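Local structure of alanine racemase (Enterococcus faecalis, 3E5P) at residues C[107-112]-C[140-145]; C[304-309]-C[319-324]; C[9-14]-C[366-371]. The protein belongs to the alanine racemase family of barrel-containing enzymes, pairs two subunits in its assembly, and is modelled with bound pyridoxal-5'-phosphate. The protein carries 1 engineered substitution. All coordinates share one frame; numbering follows the deposited sequence.

Contact 1: residues C[107-112]-C[140-145]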
loop_
_atom_site.group_PDB
_atom_site.type_symbol
_atom_site.label_atom_id
_atom_site.label_comp_id
_atom_site.label_asym_id
_atom_site.label_seq_id
_atom_site.Cartn_x
_atom_site.Cartn_y
_atom_site.Cartn_z
ATOM N N ALA C 107 20.465 18.002 -10.733
ATOM C CA ALA C 107 19.564 18.701 -11.639
ATOM C C ALA C 107 19.750 20.213 -11.672
ATOM O O ALA C 107 19.113 20.896 -12.473
ATOM C CB ALA C 107 18.137 18.375 -11.275
ATOM N N THR C 108 20.611 20.733 -10.801
ATOM C CA THR C 108 20.865 22.170 -10.737
ATOM C C THR C 108 22.302 22.465 -10.320
ATOM O O THR C 108 22.932 21.655 -9.650
ATOM C CB THR C 108 19.942 22.853 -9.712
ATOM O OG1 THR C 108 20.322 22.464 -8.382
ATOM C CG2 THR C 108 18.493 22.466 -9.957
ATOM N N GLN C 109 22.827 23.621 -10.717
ATOM C CA GLN C 109 24.182 23.991 -10.328
ATOM C C GLN C 109 24.103 24.426 -8.873
ATOM O O GLN C 109 25.053 24.274 -8.114
ATOM C CB GLN C 109 24.708 25.147 -11.178
ATOM C CG GLN C 109 23.972 25.332 -12.481
ATOM C CD GLN C 109 22.635 26.020 -12.286
ATOM O OE1 GLN C 109 22.580 27.202 -11.944
ATOM N NE2 GLN C 109 21.549 25.280 -12.494
ATOM N N GLU C 110 22.956 24.961 -8.483
ATOM C CA GLU C 110 22.755 25.410 -7.112
ATOM C C GLU C 110 23.161 24.312 -6.132
ATOM O O GLU C 110 23.904 24.554 -5.176
ATOM C CB GLU C 110 21.283 25.781 -6.881
ATOM C CG GLU C 110 20.756 26.925 -7.750
ATOM C CD GLU C 110 20.268 26.478 -9.134
ATOM O OE1 GLU C 110 19.391 25.588 -9.211
ATOM O OE2 GLU C 110 20.743 27.031 -10.151
ATOM N N TRP C 111 22.669 23.102 -6.385
ATOM C CA TRP C 111 22.954 21.955 -5.532
ATOM C C TRP C 111 24.445 21.643 -5.517
ATOM O O TRP C 111 25.004 21.328 -4.463
ATOM C CB TRP C 111 22.188 20.724 -6.027
ATOM C CG TRP C 111 22.213 19.561 -5.057
ATOM C CD1 TRP C 111 21.334 19.326 -4.041
ATOM C CD2 TRP C 111 23.183 18.509 -4.996
ATOM N NE1 TRP C 111 21.693 18.197 -3.351
ATOM C CE2 TRP C 111 22.825 17.673 -3.917
ATOM C CE3 TRP C 111 24.320 18.194 -5.746
ATOM C CZ2 TRP C 111 23.562 16.538 -3.569
ATOM C CZ3 TRP C 111 25.055 17.068 -5.402
ATOM C CH2 TRP C 111 24.669 16.250 -4.319
ATOM N N LEU C 112 25.070 21.716 -6.694
ATOM C CA LEU C 112 26.496 21.441 -6.853
ATOM C C LEU C 112 27.371 22.489 -6.160
ATOM O O LEU C 112 28.362 22.150 -5.513
ATOM C CB LEU C 112 26.858 21.371 -8.341
ATOM C CG LEU C 112 26.424 20.145 -9.157
ATOM C CD1 LEU C 112 26.581 20.422 -10.639
ATOM C CD2 LEU C 112 27.254 18.943 -8.767
ATOM N N ILE C 140 12.488 16.772 -13.637
ATOM C CA ILE C 140 13.694 17.396 -13.118
ATOM C C ILE C 140 14.840 17.329 -14.127
ATOM O O ILE C 140 14.843 16.473 -15.010
ATOM C CB ILE C 140 14.103 16.700 -11.803
ATOM C CG1 ILE C 140 13.195 17.173 -10.666
ATOM C CG2 ILE C 140 15.541 16.951 -11.495
ATOM C CD1 ILE C 140 13.535 16.572 -9.311
ATOM N N GLY C 141 15.797 18.246 -14.002
ATOM C CA GLY C 141 16.936 18.256 -14.905
ATOM C C GLY C 141 17.284 19.613 -15.487
ATOM O O GLY C 141 16.581 20.593 -15.262
ATOM N N PHE C 142 18.376 19.667 -16.240
ATOM C CA PHE C 142 18.807 20.910 -16.859
ATOM C C PHE C 142 18.097 21.091 -18.185
ATOM O O PHE C 142 17.930 20.135 -18.933
ATOM C CB PHE C 142 20.323 20.906 -17.087
ATOM C CG PHE C 142 21.126 20.806 -15.821
ATOM C CD1 PHE C 142 21.283 19.588 -15.174
ATOM C CD2 PHE C 142 21.689 21.940 -15.251
ATOM C CE1 PHE C 142 21.988 19.497 -13.971
ATOM C CE2 PHE C 142 22.396 21.861 -14.047
ATOM C CZ PHE C 142 22.545 20.636 -13.406
ATOM N N LEU C 143 17.672 22.324 -18.459
ATOM C CA LEU C 143 16.980 22.684 -19.698
ATOM C C LEU C 143 18.015 23.335 -20.628
ATOM O O LEU C 143 17.735 24.306 -21.329
ATOM C CB LEU C 143 15.845 23.674 -19.391
ATOM C CG LEU C 143 14.830 23.308 -18.294
ATOM C CD1 LEU C 143 13.936 24.499 -17.971
ATOM C CD2 LEU C 143 13.990 22.130 -18.746
ATOM N N THR C 144 19.222 22.776 -20.595
ATOM C CA THR C 144 20.389 23.200 -21.369
ATOM C C THR C 144 20.067 22.866 -22.835
ATOM O O THR C 144 18.966 22.406 -23.103
ATOM C CB THR C 144 21.519 22.220 -21.047
ATOM O OG1 THR C 144 22.782 22.858 -21.239
ATOM C CG2 THR C 144 21.392 20.954 -21.894
ATOM N N PRO C 145 20.997 23.048 -23.809
ATOM C CA PRO C 145 22.433 22.793 -24.011
ATOM C C PRO C 145 23.474 23.624 -23.267
ATOM O O PRO C 145 24.571 23.135 -22.991
ATOM C CB PRO C 145 22.590 22.926 -25.522
ATOM C CG PRO C 145 21.320 22.401 -26.019
ATOM C CD PRO C 145 20.339 23.108 -25.127
#
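Ile140 meets Ala107 where the loop after barrel strand 127-132 runs beside the end of strand 103-106. The two residues are apolar neighbours, although the approach of Ile140 CG2 to Ala107 CB is doubtful in the model. His255 of the second subunit packs on both residues, which places this end of the contact at the dimer interface; the Ile140 side chain is also about 9 Å from the bound pyridoxal-5'-phosphate. The nearest CA atoms across the contact are those of Ala107 and Gly141, 4.2 Å apart, and Ala107 CB lies 3.6 Å from Gly141 N. The backbone angles of Gly141 (phi 133°, psi 175°) suit glycine, because a side chain at these angles would collide with the carbonyl oxygen of Ile140.

Phe142 supplies most of the remaining contact. With CG beside its own backbone N (chi1 -62°), the ring swings back over the chain at the start of helix 109-116. Ala107 O sits 3.4 Å above the ring plane, over the centre of Phe142, and Ala107 C is 3.3 Å from Phe142 CE1. The peptide link continues past the rim, where Thr108 N approaches Phe142 CZ at 3.2 Å from an oblique direction. Beyond it, Gln109 CG lies 4.1 Å from Phe142 CE2. Thr108 turns its own side chain away and serves as N-cap, its OG1 accepting from Trp111 N at 3.1 Å. Thr148 and Ala151 of helix 146-156 also pack on Phe142, so the ring lies between the start of helix 109-116 and helix 146-156, two successive helices around the barrel.

The chemistry is thus that of an aromatic ring laid on a peptide group: the join probably rests mainly on shape and dispersion, while the polar bonds of Thr108 and of the Phe142 backbone to Lys132 and Asp134 stay on their own sides.

Contact 2: residues C[304-309]-C[319-324]; sequences KRCEIV and IRLAEE
Ile319 packs between Cys306 and Ile308, its CB 4.1 Å from Cys306 CB and its branch methyl CG2 3.7 Å from Ile308 CG1. This is the apolar centre of an isolated beta bridge, Ile308 with Ile319, that links two sheets of the beta-rich C-terminal domain: strand 304-307 is outermost in the six-stranded mixed sheet, whereas strand 317-321 borders a three-stranded antiparallel one. The strand segments meet at 133°, and only this single bridge forms between them. Val299 of the adjacent strand 298-301 touches both isoleucines and carries the apolar layer further.

The backbone join centres on Glu307 O. It accepts from Arg320 N at 3.0 Å, with the donor almost in line with the carbonyl bond, and also receives a CA-H contact from Ile319. The chain of Arg320, which starts with CG anti to the backbone N (chi1 167°), then bends twice and brings the guanidinium back to the Glu307 side chain. There the carboxylate atom Glu307 OE1 lies at the guanidinium edge in a salt bridge whose bonds to Arg320 NH1 and NH2 are both weak, the two planes standing 86° apart. Arg320 NH2 also makes a weak bond to Tyr271 OH. Over one guanidinium face comes a methyl, with Val309 CG1 3.6 Å from Arg320 NH2.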
loop_
_atom_site.group_PDB
_atom_site.type_symbol
_atom_site.label_atom_id
_atom_site.label_comp_id
_atom_site.label_asym_id
_atom_site.label_seq_id
_atom_site.Cartn_x
_atom_site.Cartn_y
_atom_site.Cartn_z
ATOM N N LYS C 304 -10.961 -23.060 -11.710
ATOM C CA LYS C 304 -12.155 -22.376 -12.195
ATOM C C LYS C 304 -12.301 -20.948 -11.658
ATOM O O LYS C 304 -11.955 -20.662 -10.514
ATOM C CB LYS C 304 -13.403 -23.187 -11.844
ATOM C CG LYS C 304 -13.453 -24.568 -12.489
ATOM C CD LYS C 304 -14.849 -25.188 -12.366
ATOM C CE LYS C 304 -15.875 -24.459 -13.244
ATOM N NZ LYS C 304 -17.279 -24.942 -13.037
ATOM N N ARG C 305 -12.824 -20.060 -12.498
ATOM C CA ARG C 305 -13.009 -18.664 -12.127
ATOM C C ARG C 305 -14.163 -18.485 -11.140
ATOM O O ARG C 305 -15.201 -19.141 -11.244
ATOM C CB ARG C 305 -13.262 -17.809 -13.375
ATOM C CG ARG C 305 -12.344 -18.125 -14.551
ATOM C CD ARG C 305 -12.009 -16.877 -15.385
ATOM N NE ARG C 305 -11.093 -16.029 -14.631
ATOM C CZ ARG C 305 -9.845 -15.754 -14.990
ATOM N NH1 ARG C 305 -9.343 -16.236 -16.116
ATOM N NH2 ARG C 305 -9.081 -15.044 -14.180
ATOM N N CYS C 306 -13.969 -17.586 -10.181
ATOM C CA CYS C 306 -14.973 -17.299 -9.167
ATOM C C CYS C 306 -15.093 -15.793 -8.996
ATOM O O CYS C 306 -14.111 -15.105 -8.738
ATOM C CB CYS C 306 -14.579 -17.960 -7.846
ATOM S SG CYS C 306 -14.489 -19.761 -7.954
ATOM N N GLU C 307 -16.312 -15.284 -9.141
ATOM C CA GLU C 307 -16.568 -13.855 -9.002
ATOM C C GLU C 307 -16.421 -13.407 -7.552
ATOM O O GLU C 307 -16.925 -14.059 -6.637
ATOM C CB GLU C 307 -17.964 -13.507 -9.522
ATOM C CG GLU C 307 -18.142 -12.044 -9.890
ATOM C CD GLU C 307 -19.574 -11.703 -10.250
ATOM O OE1 GLU C 307 -20.108 -12.303 -11.206
ATOM O OE2 GLU C 307 -20.168 -10.834 -9.576
ATOM N N ILE C 308 -15.728 -12.292 -7.349
ATOM C CA ILE C 308 -15.562 -11.740 -5.883
ATOM C C ILE C 308 -16.970 -11.173 -6.032
ATOM O O ILE C 308 -17.279 -10.507 -7.020
ATOM C CB ILE C 308 -14.477 -10.729 -5.888
ATOM C CG1 ILE C 308 -13.205 -11.570 -6.020
ATOM C CG2 ILE C 308 -14.511 -10.013 -4.547
ATOM C CD1 ILE C 308 -11.985 -10.771 -6.423
ATOM N N VAL C 309 -17.818 -11.439 -5.045
ATOM C CA VAL C 309 -19.077 -10.743 -4.841
ATOM C C VAL C 309 -19.314 -9.897 -3.677
ATOM O O VAL C 309 -18.852 -10.399 -2.655
ATOM C CB VAL C 309 -20.430 -11.607 -5.161
ATOM C CG1 VAL C 309 -20.495 -12.118 -6.605
ATOM C CG2 VAL C 309 -20.264 -12.779 -4.216
ATOM N N ILE C 319 -16.125 -14.745 -2.421
ATOM C CA ILE C 319 -16.218 -15.220 -3.789
ATOM C C ILE C 319 -17.321 -16.261 -3.872
ATOM O O ILE C 319 -17.465 -17.090 -2.973
ATOM C CB ILE C 319 -14.912 -15.877 -4.285
ATOM C CG1 ILE C 319 -14.441 -16.940 -3.296
ATOM C CG2 ILE C 319 -13.852 -14.835 -4.484
ATOM C CD1 ILE C 319 -13.218 -17.687 -3.781
ATOM N N ARG C 320 -18.110 -16.193 -4.941
ATOM C CA ARG C 320 -19.186 -17.141 -5.159
ATOM C C ARG C 320 -18.528 -18.353 -5.779
ATOM O O ARG C 320 -17.994 -18.279 -6.883
ATOM C CB ARG C 320 -20.219 -16.577 -6.130
ATOM C CG ARG C 320 -21.208 -17.620 -6.655
ATOM C CD ARG C 320 -21.600 -17.321 -8.099
ATOM N NE ARG C 320 -22.135 -15.969 -8.255
ATOM C CZ ARG C 320 -21.725 -15.104 -9.179
ATOM N NH1 ARG C 320 -20.772 -15.449 -10.034
ATOM N NH2 ARG C 320 -22.255 -13.891 -9.238
ATOM N N LEU C 321 -18.553 -19.466 -5.060
ATOM C CA LEU C 321 -17.946 -20.684 -5.552
ATOM C C LEU C 321 -18.875 -21.340 -6.561
ATOM O O LEU C 321 -20.080 -21.096 -6.555
ATOM C CB LEU C 321 -17.665 -21.622 -4.388
ATOM C CG LEU C 321 -16.806 -21.012 -3.281
ATOM C CD1 LEU C 321 -16.795 -21.953 -2.082
ATOM C CD2 LEU C 321 -15.406 -20.749 -3.794
ATOM N N ALA C 322 -18.302 -22.160 -7.432
ATOM C CA ALA C 322 -19.062 -22.852 -8.461
ATOM C C ALA C 322 -19.865 -23.990 -7.855
ATOM O O ALA C 322 -21.099 -23.973 -7.842
ATOM C CB ALA C 322 -18.114 -23.392 -9.526
ATOM N N GLU C 323 -19.154 -24.990 -7.358
ATOM C CA GLU C 323 -19.805 -26.137 -6.753
ATOM C C GLU C 323 -19.274 -26.261 -5.338
ATOM O O GLU C 323 -18.197 -25.747 -5.027
ATOM C CB GLU C 323 -19.502 -27.400 -7.570
ATOM C CG GLU C 323 -19.925 -27.277 -9.039
ATOM C CD GLU C 323 -19.463 -28.443 -9.907
ATOM O OE1 GLU C 323 -18.258 -28.785 -9.857
ATOM O OE2 GLU C 323 -20.303 -29.006 -10.650
ATOM N N GLU C 324 -20.041 -26.926 -4.483
ATOM C CA GLU C 324 -19.658 -27.108 -3.094
ATOM C C GLU C 324 -18.191 -27.515 -2.968
ATOM O O GLU C 324 -17.700 -28.381 -3.698
ATOM C CB GLU C 324 -20.566 -28.150 -2.439
ATOM C CG GLU C 324 -20.202 -28.483 -1.008
ATOM C CD GLU C 324 -21.162 -29.481 -0.392
ATOM O OE1 GLU C 324 -21.525 -30.466 -1.077
ATOM O OE2 GLU C 324 -21.543 -29.286 0.782
#

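Contact 3: residues C[9-14]-C[366-371]; sequences TRLHID and IPREYN
Leu11 lies alongside Arg368, both side chains pointing the same way, with its methyl CD1 over one face of the guanidinium, offset toward the rim and 3.4 Å from Arg368 CZ. Ile366 crosses Leu11 at about a right angle, its CG2 3.6 Å from Leu11 CG. Next along the same face, Ile13 rests beside the Tyr370 ring and sends CD1 to Arg368 CG.

Beneath these side chains the strands run parallel, joined alternately by Leu11 N to Pro367 O (2.9 Å), Glu369 N to Leu11 O (2.8 Å) and Ile13 N to Glu369 O (2.7 Å). His12 and Glu369 occupy the opposite face, side by side, the ring and carboxylate planes 67° apart. Arg10 reaches toward the same carboxylate. Its guanidinium takes Pro367 CB over one face and Glu369 OE2 at the edge, a salt bridge with a long 3.6 Å from Arg10 NH1 to Glu369 OE2; the aliphatic part of Arg10 is modelled too near the carboxylate for finer detail. Arg10 NE to Thr9 O and NH2 to Trp5 O help fix the group.

Within the mixed sheet strand 10-13 lies between strand 247-252, antiparallel to it, and the parallel C-terminal strand 368-370, which is outermost in this chain. Arg368 and Tyr370 bond to Gly45 O and His46 O just after helix 40-44, and Asp14 caps the start of helix 15-28.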
loop_
_atom_site.group_PDB
_atom_site.type_symbol
_atom_site.label_atom_id
_atom_site.label_comp_id
_atom_site.label_asym_id
_atom_site.label_seq_id
_atom_site.Cartn_x
_atom_site.Cartn_y
_atom_site.Cartn_z
ATOM N N THR C 9 -2.581 -16.190 3.198
ATOM C CA THR C 9 -2.296 -15.290 2.078
ATOM C C THR C 9 -0.788 -15.142 1.863
ATOM O O THR C 9 -0.040 -14.914 2.819
ATOM C CB THR C 9 -2.877 -13.934 2.347
ATOM O OG1 THR C 9 -4.249 -14.086 2.706
ATOM C CG2 THR C 9 -2.764 -13.062 1.127
ATOM N N ARG C 10 -0.335 -15.239 0.615
ATOM C CA ARG C 10 1.103 -15.155 0.366
ATOM C C ARG C 10 1.499 -14.690 -1.041
ATOM O O ARG C 10 0.791 -14.956 -2.014
ATOM C CB ARG C 10 1.726 -16.527 0.649
ATOM C CG ARG C 10 3.205 -16.493 0.952
ATOM C CD ARG C 10 3.518 -17.180 2.284
ATOM N NE ARG C 10 2.645 -16.718 3.353
ATOM C CZ ARG C 10 2.653 -17.206 4.587
ATOM N NH1 ARG C 10 3.495 -18.169 4.916
ATOM N NH2 ARG C 10 1.804 -16.744 5.488
ATOM N N LEU C 11 2.634 -13.996 -1.127
ATOM C CA LEU C 11 3.184 -13.497 -2.387
ATOM C C LEU C 11 4.402 -14.345 -2.765
ATOM O O LEU C 11 5.402 -14.342 -2.056
ATOM C CB LEU C 11 3.624 -12.032 -2.238
ATOM C CG LEU C 11 2.638 -10.872 -2.450
ATOM C CD1 LEU C 11 3.170 -9.624 -1.799
ATOM C CD2 LEU C 11 2.421 -10.630 -3.929
ATOM N N HIS C 12 4.334 -15.073 -3.871
ATOM C CA HIS C 12 5.477 -15.887 -4.283
ATOM C C HIS C 12 6.271 -15.204 -5.387
ATOM O O HIS C 12 5.732 -14.895 -6.457
ATOM C CB HIS C 12 5.019 -17.255 -4.785
ATOM C CG HIS C 12 4.125 -17.982 -3.832
ATOM N ND1 HIS C 12 2.760 -17.781 -3.793
ATOM C CD2 HIS C 12 4.402 -18.902 -2.878
ATOM C CE1 HIS C 12 2.233 -18.552 -2.857
ATOM N NE2 HIS C 12 3.207 -19.241 -2.287
ATOM N N ILE C 13 7.552 -14.966 -5.126
ATOM C CA ILE C 13 8.414 -14.317 -6.106
ATOM C C ILE C 13 9.394 -15.299 -6.735
ATOM O O ILE C 13 10.324 -15.765 -6.080
ATOM C CB ILE C 13 9.228 -13.152 -5.480
ATOM C CG1 ILE C 13 8.315 -11.970 -5.157
ATOM C CG2 ILE C 13 10.278 -12.669 -6.459
ATOM C CD1 ILE C 13 7.223 -12.287 -4.193
ATOM N N ASP C 14 9.171 -15.609 -8.007
ATOM C CA ASP C 14 10.031 -16.508 -8.769
ATOM C C ASP C 14 11.290 -15.735 -9.189
ATOM O O ASP C 14 11.300 -15.042 -10.213
ATOM C CB ASP C 14 9.287 -17.011 -10.012
ATOM C CG ASP C 14 10.174 -17.793 -10.956
ATOM O OD1 ASP C 14 11.408 -17.777 -10.773
ATOM O OD2 ASP C 14 9.641 -18.422 -11.898
ATOM N N ILE C 366 1.595 -8.805 3.603
ATOM C CA ILE C 366 1.551 -10.065 2.871
ATOM C C ILE C 366 2.968 -10.585 2.746
ATOM O O ILE C 366 3.796 -9.963 2.086
ATOM C CB ILE C 366 1.025 -9.924 1.437
ATOM C CG1 ILE C 366 -0.389 -9.364 1.425
ATOM C CG2 ILE C 366 1.042 -11.275 0.764
ATOM C CD1 ILE C 366 -1.004 -9.335 0.029
ATOM N N PRO C 367 3.267 -11.734 3.373
ATOM C CA PRO C 367 4.599 -12.343 3.325
ATOM C C PRO C 367 5.028 -12.703 1.897
ATOM O O PRO C 367 4.251 -13.279 1.128
ATOM C CB PRO C 367 4.438 -13.606 4.178
ATOM C CG PRO C 367 3.373 -13.251 5.130
ATOM C CD PRO C 367 2.381 -12.494 4.269
ATOM N N ARG C 368 6.263 -12.364 1.552
ATOM C CA ARG C 368 6.802 -12.699 0.244
ATOM C C ARG C 368 7.769 -13.871 0.388
ATOM O O ARG C 368 8.635 -13.860 1.263
ATOM C CB ARG C 368 7.566 -11.525 -0.352
ATOM C CG ARG C 368 6.739 -10.546 -1.115
ATOM C CD ARG C 368 6.200 -9.440 -0.246
ATOM N NE ARG C 368 5.901 -8.281 -1.078
ATOM C CZ ARG C 368 5.266 -7.202 -0.651
ATOM N NH1 ARG C 368 4.863 -7.130 0.606
ATOM N NH2 ARG C 368 5.016 -6.205 -1.489
ATOM N N GLU C 369 7.627 -14.875 -0.472
ATOM C CA GLU C 369 8.511 -16.035 -0.442
ATOM C C GLU C 369 9.222 -16.163 -1.780
ATOM O O GLU C 369 8.602 -16.057 -2.842
ATOM C CB GLU C 369 7.716 -17.304 -0.167
ATOM C CG GLU C 369 6.789 -17.191 1.012
ATOM C CD GLU C 369 6.006 -18.457 1.235
ATOM O OE1 GLU C 369 5.468 -19.001 0.245
ATOM O OE2 GLU C 369 5.914 -18.905 2.397
ATOM N N TYR C 370 10.525 -16.402 -1.720
ATOM C CA TYR C 370 11.336 -16.538 -2.918
ATOM C C TYR C 370 11.821 -17.973 -3.076
ATOM O O TYR C 370 12.151 -18.628 -2.098
ATOM C CB TYR C 370 12.523 -15.588 -2.818
ATOM C CG TYR C 370 12.117 -14.186 -2.432
ATOM C CD1 TYR C 370 11.791 -13.238 -3.403
ATOM C CD2 TYR C 370 12.015 -13.816 -1.086
ATOM C CE1 TYR C 370 11.374 -11.959 -3.045
ATOM C CE2 TYR C 370 11.598 -12.545 -0.717
ATOM C CZ TYR C 370 11.280 -11.621 -1.701
ATOM O OH TYR C 370 10.871 -10.357 -1.333
ATOM N N ASN C 371 11.840 -18.467 -4.310
ATOM C CA ASN C 371 12.305 -19.828 -4.590
ATOM C C ASN C 371 13.082 -19.843 -5.904
ATOM O O ASN C 371 13.315 -18.744 -6.459
ATOM C CB ASN C 371 11.132 -20.820 -4.691
ATOM C CG ASN C 371 10.537 -21.186 -3.332
ATOM O OD1 ASN C 371 11.257 -21.355 -2.342
ATOM N ND2 ASN C 371 9.215 -21.335 -3.288
ATOM O OXT ASN C 371 13.445 -20.951 -6.360
#

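In the fold
Starting near the N terminus, strand 10-13 pairs with the last residues of the chain: contact 3 closes a loop of nearly the whole protein, and the other two contacts nest inside it. Contact 1 closes first, joining successive strand-to-helix connections of the N-terminal barrel. Contact 2 opens only afterwards, in series with it, and closes a short loop between two sheets of the C-terminal domain. Contacts 1 and 2 lie on opposite sides of the chain's centre, their own centres about 55 Å apart. Contacts 2 and 3 share the six-stranded mixed sheet, which the N-terminal strand helps to build, and their nearest atoms are about 12 Å apart.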